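Local coordinates for protein giardin subunit alpha-1 (Giardia intestinalis, PDB 4EVF) that binds calcium and, in a calcium-dependent manner, phospholipids such as phosphatidylserine, as an annexin involved in attachment of the parasite to the intestinal mucosa, at residues 175-178 with 179-183; 136-139 with 140-143; 219-222 with 223-227. All coordinates share one frame; numbering follows the deposited sequence.

Overall arrangement
All three contacts are local, each between neighbouring turns of one helix or the turn that ends it, and they follow in series along the chain, none enclosing or crossing another. Interaction 2 comes first, along most of helix 135-145, within the predicted second annexin repeat. Interaction 1, in the predicted third, follows at the C-terminal end of helix 171-180, where the chain turns into helix 183-196. Interaction 3 ends helix 211-225 and leads into helix 227-240, from the predicted third repeat into the fourth. The three helices pack together: Leu-139 and Trp-143 of interaction 2 touch interaction 1 at Phe-178, Trp-143 also lies against Ala-220 and Ala-223, and Leu-224 of interaction 3 reaches Val-181.

Interaction 1 of 3, residues 175-178 with 179-183; sequences IDFF and GTVPS
Val-181 lies over one face of the Phe-177 ring, one helical turn further along the chain. Its CB stands 4.2 Å from the ring centroid and 12° off the normal, a CH-pi contact, and its methyls settle over the rim: CG1 is 4.1 Å from CE1 of Phe-177, and CG2 is equally far from CE2. Chi1 of 175° puts CG of Phe-177 anti to its backbone N and beside the carbonyl carbon, which brings the ring under Val-181. Phe-178 meets the same ring differently, with its CD2 at the ring's edge, while Phe-177 CD1 stands above the rim of the Phe-178 ring. On the neighbouring side of the turn the hydroxyl of Thr-180 folds back along the backbone: chi1 of 65° sets OG1 between N and the carbonyl carbon, from where it donates to Asp-176 O at 2.6 Å, tilted out of the carbonyl plane. The main chain supports both pairs, with Gly-179 N hydrogen-bonded to Ile-175 O at 2.9 Å and Val-181 N to Phe-177 O at the same length; Thr-180 N adds a weak hydrogen bond to Phe-177 O. Arg-148 takes up Phe-178 O and Val-181 O, and Tyr-186 of helix 183-196 packs on both Phe-177 and Val-181. This is a helix C-terminus turning into the next helix, with Pro-182 as N-cap of the latter, in the predicted third repeat of the all-helical annexin fold.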
loop_
_atom_site.group_PDB
_atom_site.type_symbol
_atom_site.label_atom_id
_atom_site.label_comp_id
_atom_site.label_asym_id
_atom_site.label_seq_id
_atom_site.Cartn_x
_atom_site.Cartn_y
_atom_site.Cartn_z
ATOM N N ILE A 175 -19.825 -5.826 5.935
ATOM C CA ILE A 175 -19.271 -5.508 4.626
ATOM C C ILE A 175 -19.583 -4.055 4.272
ATOM O O ILE A 175 -18.727 -3.313 3.796
ATOM C CB ILE A 175 -19.817 -6.469 3.553
ATOM C CG1 ILE A 175 -19.296 -7.891 3.801
ATOM C CG2 ILE A 175 -19.426 -6.015 2.166
ATOM C CD1 ILE A 175 -20.093 -8.970 3.084
ATOM N N ASP A 176 -20.821 -3.657 4.519
ATOM C CA ASP A 176 -21.245 -2.293 4.247
ATOM C C ASP A 176 -20.539 -1.315 5.184
ATOM O O ASP A 176 -20.114 -0.255 4.761
ATOM C CB ASP A 176 -22.761 -2.173 4.403
ATOM C CG ASP A 176 -23.245 -0.761 4.208
ATOM O OD1 ASP A 176 -23.428 -0.367 3.038
ATOM O OD2 ASP A 176 -23.424 -0.045 5.220
ATOM N N PHE A 177 -20.406 -1.674 6.458
ATOM C CA PHE A 177 -19.748 -0.781 7.404
ATOM C C PHE A 177 -18.286 -0.514 7.044
ATOM O O PHE A 177 -17.873 0.629 6.883
ATOM C CB PHE A 177 -19.825 -1.313 8.838
ATOM C CG PHE A 177 -19.062 -0.476 9.821
ATOM C CD1 PHE A 177 -17.728 -0.750 10.096
ATOM C CD2 PHE A 177 -19.664 0.612 10.440
ATOM C CE1 PHE A 177 -17.021 0.034 10.989
ATOM C CE2 PHE A 177 -18.970 1.378 11.336
ATOM C CZ PHE A 177 -17.647 1.106 11.610
ATOM N N PHE A 178 -17.493 -1.574 6.932
ATOM C CA PHE A 178 -16.086 -1.401 6.597
ATOM C C PHE A 178 -15.894 -0.822 5.188
ATOM O O PHE A 178 -14.938 -0.089 4.942
ATOM C CB PHE A 178 -15.313 -2.710 6.811
ATOM C CG PHE A 178 -15.075 -3.018 8.259
ATOM C CD1 PHE A 178 -13.998 -2.458 8.922
ATOM C CD2 PHE A 178 -15.948 -3.828 8.966
ATOM C CE1 PHE A 178 -13.781 -2.714 10.266
ATOM C CE2 PHE A 178 -15.748 -4.079 10.302
ATOM C CZ PHE A 178 -14.656 -3.529 10.956
ATOM N N GLY A 179 -16.820 -1.120 4.281
ATOM C CA GLY A 179 -16.731 -0.606 2.925
ATOM C C GLY A 179 -17.151 0.843 2.704
ATOM O O GLY A 179 -16.810 1.429 1.667
ATOM N N THR A 180 -17.875 1.439 3.659
ATOM C CA THR A 180 -18.409 2.797 3.458
ATOM C C THR A 180 -18.166 3.799 4.595
ATOM O O THR A 180 -18.451 4.996 4.448
ATOM C CB THR A 180 -19.942 2.782 3.159
ATOM O OG1 THR A 180 -20.658 2.285 4.294
ATOM C CG2 THR A 180 -20.269 1.923 1.935
ATOM N N VAL A 181 -17.677 3.331 5.734
ATOM C CA VAL A 181 -17.436 4.242 6.845
ATOM C C VAL A 181 -16.257 5.155 6.516
ATOM O O VAL A 181 -15.242 4.698 5.998
ATOM C CB VAL A 181 -17.181 3.503 8.182
ATOM C CG1 VAL A 181 -15.829 2.810 8.162
ATOM C CG2 VAL A 181 -17.251 4.476 9.343
ATOM N N PRO A 182 -16.399 6.460 6.796
ATOM C CA PRO A 182 -15.273 7.370 6.574
ATOM C C PRO A 182 -14.200 7.113 7.616
ATOM O O PRO A 182 -14.532 6.777 8.745
ATOM C CB PRO A 182 -15.899 8.763 6.760
ATOM C CG PRO A 182 -17.384 8.556 6.525
ATOM C CD PRO A 182 -17.650 7.182 7.095
ATOM N N SER A 183 -12.932 7.241 7.236
ATOM C CA SER A 183 -11.841 7.002 8.168
ATOM C C SER A 183 -11.940 7.895 9.395
ATOM O O SER A 183 -11.704 7.452 10.522
ATOM C CB SER A 183 -10.490 7.230 7.489
ATOM O OG SER A 183 -10.298 6.315 6.430
#

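Interaction 2 of 3, residues 136-139 with 140-143; sequences WCLL and MEKW
With chi1 at 71°, Trp-136 sets CG between its backbone N and carbonyl carbon, while Met-140 sets CG anti to the carbonyl carbon (chi1 -78°) and then runs extended, carrying its sulfur to the border of the six-membered ring. Met-140 SD lies 3.8 Å from both CE3 and CZ3 of Trp-136 and 4.9 Å from the centroid of that ring, 83° off the normal. It is therefore an edge-on Met-aromatic contact, and the terminal CE leaves the plane on the side away from Cys-137 SG, 3.9 Å from CE3 of Trp-136. One face of the indole is occupied by Cys-137 SG. In the next pair four residues apart, Leu-139 CD1 comes to the edge of Trp-143 more loosely, at 4.5 Å from its CE3. The usual i to i+4 backbone bonds run through the turn, among them Trp-143 N to Leu-139 O at 2.8 Å. On the more polar side a water donates to Leu-138 O at 2.8 Å and to Glu-141 OE1 at 2.9 Å, so that carbonyl serves both the water and Lys-142 N. Trp-136 NE1 is hydrogen-bonded to Glu-134. Met-140 and Trp-136 pack on helices 92-100 and 211-225, while Trp-143 also has Arg-148 as cation-pi partner. The Glu-141 carboxylate, whose OE1 takes a water and OE2 a salt bridge with Arg-132, is probably held as an anion.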
loop_
_atom_site.group_PDB
_atom_site.type_symbol
_atom_site.label_atom_id
_atom_site.label_comp_id
_atom_site.label_asym_id
_atom_site.label_seq_id
_atom_site.Cartn_x
_atom_site.Cartn_y
_atom_site.Cartn_z
ATOM N N TRP A 136 -14.678 -11.432 1.673
ATOM C CA TRP A 136 -13.552 -10.584 1.280
ATOM C C TRP A 136 -13.745 -9.996 -0.121
ATOM O O TRP A 136 -13.404 -8.837 -0.367
ATOM C CB TRP A 136 -12.200 -11.311 1.419
ATOM C CG TRP A 136 -11.943 -12.392 0.408
ATOM C CD1 TRP A 136 -12.156 -13.733 0.563
ATOM C CD2 TRP A 136 -11.394 -12.224 -0.904
ATOM N NE1 TRP A 136 -11.788 -14.406 -0.577
ATOM C CE2 TRP A 136 -11.312 -13.501 -1.491
ATOM C CE3 TRP A 136 -10.962 -11.114 -1.640
ATOM C CZ2 TRP A 136 -10.830 -13.697 -2.781
ATOM C CZ3 TRP A 136 -10.479 -11.316 -2.916
ATOM C CH2 TRP A 136 -10.418 -12.595 -3.475
ATOM N N CYS A 137 -14.311 -10.787 -1.030
ATOM C CA CYS A 137 -14.605 -10.307 -2.380
ATOM C C CYS A 137 -15.583 -9.145 -2.322
ATOM O O CYS A 137 -15.386 -8.130 -2.987
ATOM C CB CYS A 137 -15.221 -11.413 -3.235
ATOM S SG CYS A 137 -14.458 -13.037 -3.017
ATOM N N LEU A 138 -16.643 -9.317 -1.532
ATOM C CA LEU A 138 -17.701 -8.315 -1.442
ATOM C C LEU A 138 -17.183 -7.009 -0.835
ATOM O O LEU A 138 -17.548 -5.916 -1.285
ATOM C CB LEU A 138 -18.875 -8.858 -0.621
ATOM C CG LEU A 138 -19.634 -10.073 -1.170
ATOM C CD1 LEU A 138 -20.700 -10.517 -0.195
ATOM C CD2 LEU A 138 -20.255 -9.745 -2.522
ATOM N N LEU A 139 -16.342 -7.117 0.190
ATOM C CA LEU A 139 -15.725 -5.928 0.776
ATOM C C LEU A 139 -14.806 -5.230 -0.213
ATOM O O LEU A 139 -14.808 -4.000 -0.287
ATOM C CB LEU A 139 -14.982 -6.247 2.080
ATOM C CG LEU A 139 -14.330 -5.063 2.814
ATOM C CD1 LEU A 139 -15.323 -3.961 3.177
ATOM C CD2 LEU A 139 -13.624 -5.565 4.077
ATOM N N MET A 140 -14.020 -5.993 -0.973
ATOM C CA MET A 140 -13.101 -5.371 -1.932
ATOM C C MET A 140 -13.844 -4.643 -3.047
ATOM O O MET A 140 -13.427 -3.565 -3.487
ATOM C CB MET A 140 -12.097 -6.376 -2.512
ATOM C CG MET A 140 -10.961 -6.692 -1.539
ATOM S SD MET A 140 -9.628 -7.634 -2.315
ATOM C CE MET A 140 -8.667 -8.109 -0.868
ATOM N N GLU A 141 -14.954 -5.218 -3.483
ATOM C CA GLU A 141 -15.796 -4.568 -4.488
ATOM C C GLU A 141 -16.282 -3.205 -3.994
ATOM O O GLU A 141 -16.203 -2.203 -4.706
ATOM C CB GLU A 141 -17.004 -5.440 -4.824
ATOM C CG GLU A 141 -17.871 -4.847 -5.916
ATOM C CD GLU A 141 -19.017 -5.747 -6.304
ATOM O OE1 GLU A 141 -19.465 -6.551 -5.462
ATOM O OE2 GLU A 141 -19.469 -5.649 -7.459
ATOM N N LYS A 142 -16.789 -3.176 -2.771
ATOM C CA LYS A 142 -17.312 -1.939 -2.196
ATOM C C LYS A 142 -16.181 -0.961 -1.861
ATOM O O LYS A 142 -16.327 0.251 -1.982
ATOM C CB LYS A 142 -18.133 -2.261 -0.951
ATOM C CG LYS A 142 -18.888 -1.082 -0.370
ATOM C CD LYS A 142 -20.362 -1.411 -0.231
ATOM C CE LYS A 142 -20.549 -2.728 0.483
ATOM N NZ LYS A 142 -21.977 -3.143 0.470
ATOM N N TRP A 143 -15.041 -1.501 -1.449
ATOM C CA TRP A 143 -13.865 -0.682 -1.189
ATOM C C TRP A 143 -13.434 0.088 -2.431
ATOM O O TRP A 143 -13.147 1.289 -2.365
ATOM C CB TRP A 143 -12.708 -1.555 -0.717
ATOM C CG TRP A 143 -11.605 -0.783 -0.091
ATOM C CD1 TRP A 143 -10.538 -0.207 -0.720
ATOM C CD2 TRP A 143 -11.447 -0.515 1.302
ATOM N NE1 TRP A 143 -9.727 0.410 0.203
ATOM C CE2 TRP A 143 -10.263 0.231 1.453
ATOM C CE3 TRP A 143 -12.201 -0.825 2.439
ATOM C CZ2 TRP A 143 -9.808 0.670 2.706
ATOM C CZ3 TRP A 143 -11.748 -0.396 3.677
ATOM C CH2 TRP A 143 -10.564 0.343 3.800
HETATM O O HOH W 1 -19.972 -5.777 -2.756
#

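Interaction 3 of 3, residues 219-222 with 223-227; sequences CAHF and ALLGM
Leu-225 rests over one face of the His-221 imidazole, its CG 4.1 Å from CE1 of His-221 and displaced toward the ring's rim. The CD1 methyl comes nearer, 3.6 Å from both CE1 and NE2 of His-221, so the leucine branch lies against the far end of the ring. His-221 presents this end because its CG is anti to the backbone N (chi1 163°), and the CD2 edge of His-221 in turn stands over the rim of one face of the Phe-222 ring. Beneath these side chains the helix closes with Leu-225 N hydrogen-bonded to His-221 O at 3.1 Å and Gly-226 N to Phe-222 O at 2.9 Å. Leu-224 folds back on the preceding turn, its CG 3.1 Å from Ala-220 O. Gly-226 then leaves the helix at positive phi (157°), before helix 227-240 begins. Further out, the Tyr-186 hydroxyl is hydrogen-bonded to His-221 ND1 and its side chain packs on Leu-225, while Arg-187 NE is hydrogen-bonded to Leu-225 O. The imidazole thus combines two roles: ND1 is tied to a tyrosine, which would fix the ring's rotation, while the CE1-NE2 end meets aliphatic carbon.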
loop_
_atom_site.group_PDB
_atom_site.type_symbol
_atom_site.label_atom_id
_atom_site.label_comp_id
_atom_site.label_asym_id
_atom_site.label_seq_id
_atom_site.Cartn_x
_atom_site.Cartn_y
_atom_site.Cartn_z
ATOM N N CYS A 219 -6.847 -5.778 7.262
ATOM C CA CYS A 219 -6.158 -4.715 6.531
ATOM C C CYS A 219 -7.056 -3.477 6.465
ATOM O O CYS A 219 -6.590 -2.342 6.635
ATOM C CB CYS A 219 -5.744 -5.170 5.128
ATOM S SG CYS A 219 -4.296 -6.315 5.115
ATOM N N ALA A 220 -8.342 -3.704 6.209
ATOM C CA ALA A 220 -9.323 -2.614 6.118
ATOM C C ALA A 220 -9.362 -1.798 7.413
ATOM O O ALA A 220 -9.390 -0.558 7.392
ATOM C CB ALA A 220 -10.688 -3.181 5.808
ATOM N N HIS A 221 -9.378 -2.511 8.538
ATOM C CA HIS A 221 -9.263 -1.921 9.870
ATOM C C HIS A 221 -8.057 -0.980 10.017
ATOM O O HIS A 221 -8.206 0.179 10.412
ATOM C CB HIS A 221 -9.214 -3.038 10.919
ATOM C CG HIS A 221 -8.691 -2.601 12.250
ATOM N ND1 HIS A 221 -9.435 -1.846 13.129
ATOM C CD2 HIS A 221 -7.499 -2.819 12.855
ATOM C CE1 HIS A 221 -8.724 -1.611 14.218
ATOM N NE2 HIS A 221 -7.545 -2.191 14.076
ATOM N N PHE A 222 -6.860 -1.477 9.713
ATOM C CA PHE A 222 -5.654 -0.645 9.755
ATOM C C PHE A 222 -5.732 0.521 8.775
ATOM O O PHE A 222 -5.339 1.642 9.112
ATOM C CB PHE A 222 -4.399 -1.471 9.458
ATOM C CG PHE A 222 -3.953 -2.336 10.603
ATOM C CD1 PHE A 222 -3.736 -3.697 10.418
ATOM C CD2 PHE A 222 -3.749 -1.800 11.857
ATOM C CE1 PHE A 222 -3.328 -4.501 11.471
ATOM C CE2 PHE A 222 -3.338 -2.603 12.914
ATOM C CZ PHE A 222 -3.130 -3.953 12.716
ATOM N N ALA A 223 -6.235 0.258 7.570
ATOM C CA ALA A 223 -6.325 1.294 6.538
ATOM C C ALA A 223 -7.165 2.447 7.055
ATOM O O ALA A 223 -6.766 3.604 6.946
ATOM C CB ALA A 223 -6.941 0.739 5.264
ATOM N N LEU A 224 -8.323 2.117 7.624
ATOM C CA LEU A 224 -9.234 3.131 8.162
ATOM C C LEU A 224 -8.615 3.896 9.329
ATOM O O LEU A 224 -8.884 5.084 9.499
ATOM C CB LEU A 224 -10.577 2.494 8.553
ATOM C CG LEU A 224 -11.341 1.909 7.365
ATOM C CD1 LEU A 224 -12.499 1.030 7.821
ATOM C CD2 LEU A 224 -11.819 3.036 6.410
ATOM N N LEU A 225 -7.772 3.223 10.119
ATOM C CA LEU A 225 -7.046 3.888 11.207
ATOM C C LEU A 225 -5.969 4.829 10.679
ATOM O O LEU A 225 -5.648 5.840 11.298
ATOM C CB LEU A 225 -6.406 2.873 12.153
ATOM C CG LEU A 225 -7.356 2.097 13.061
ATOM C CD1 LEU A 225 -6.562 1.224 14.027
ATOM C CD2 LEU A 225 -8.254 3.071 13.817
ATOM N N GLY A 226 -5.400 4.475 9.538
ATOM C CA GLY A 226 -4.389 5.302 8.919
ATOM C C GLY A 226 -3.531 4.472 7.997
ATOM O O GLY A 226 -3.091 3.372 8.357
ATOM N N MET A 227 -3.294 5.001 6.805
ATOM C CA MET A 227 -2.489 4.316 5.807
ATOM C C MET A 227 -1.095 3.928 6.329
ATOM O O MET A 227 -0.559 2.888 5.941
ATOM C CB MET A 227 -2.376 5.175 4.548
ATOM C CG MET A 227 -3.656 5.236 3.732
ATOM S SD MET A 227 -4.089 3.639 3.003
ATOM C CE MET A 227 -5.862 3.824 2.840
#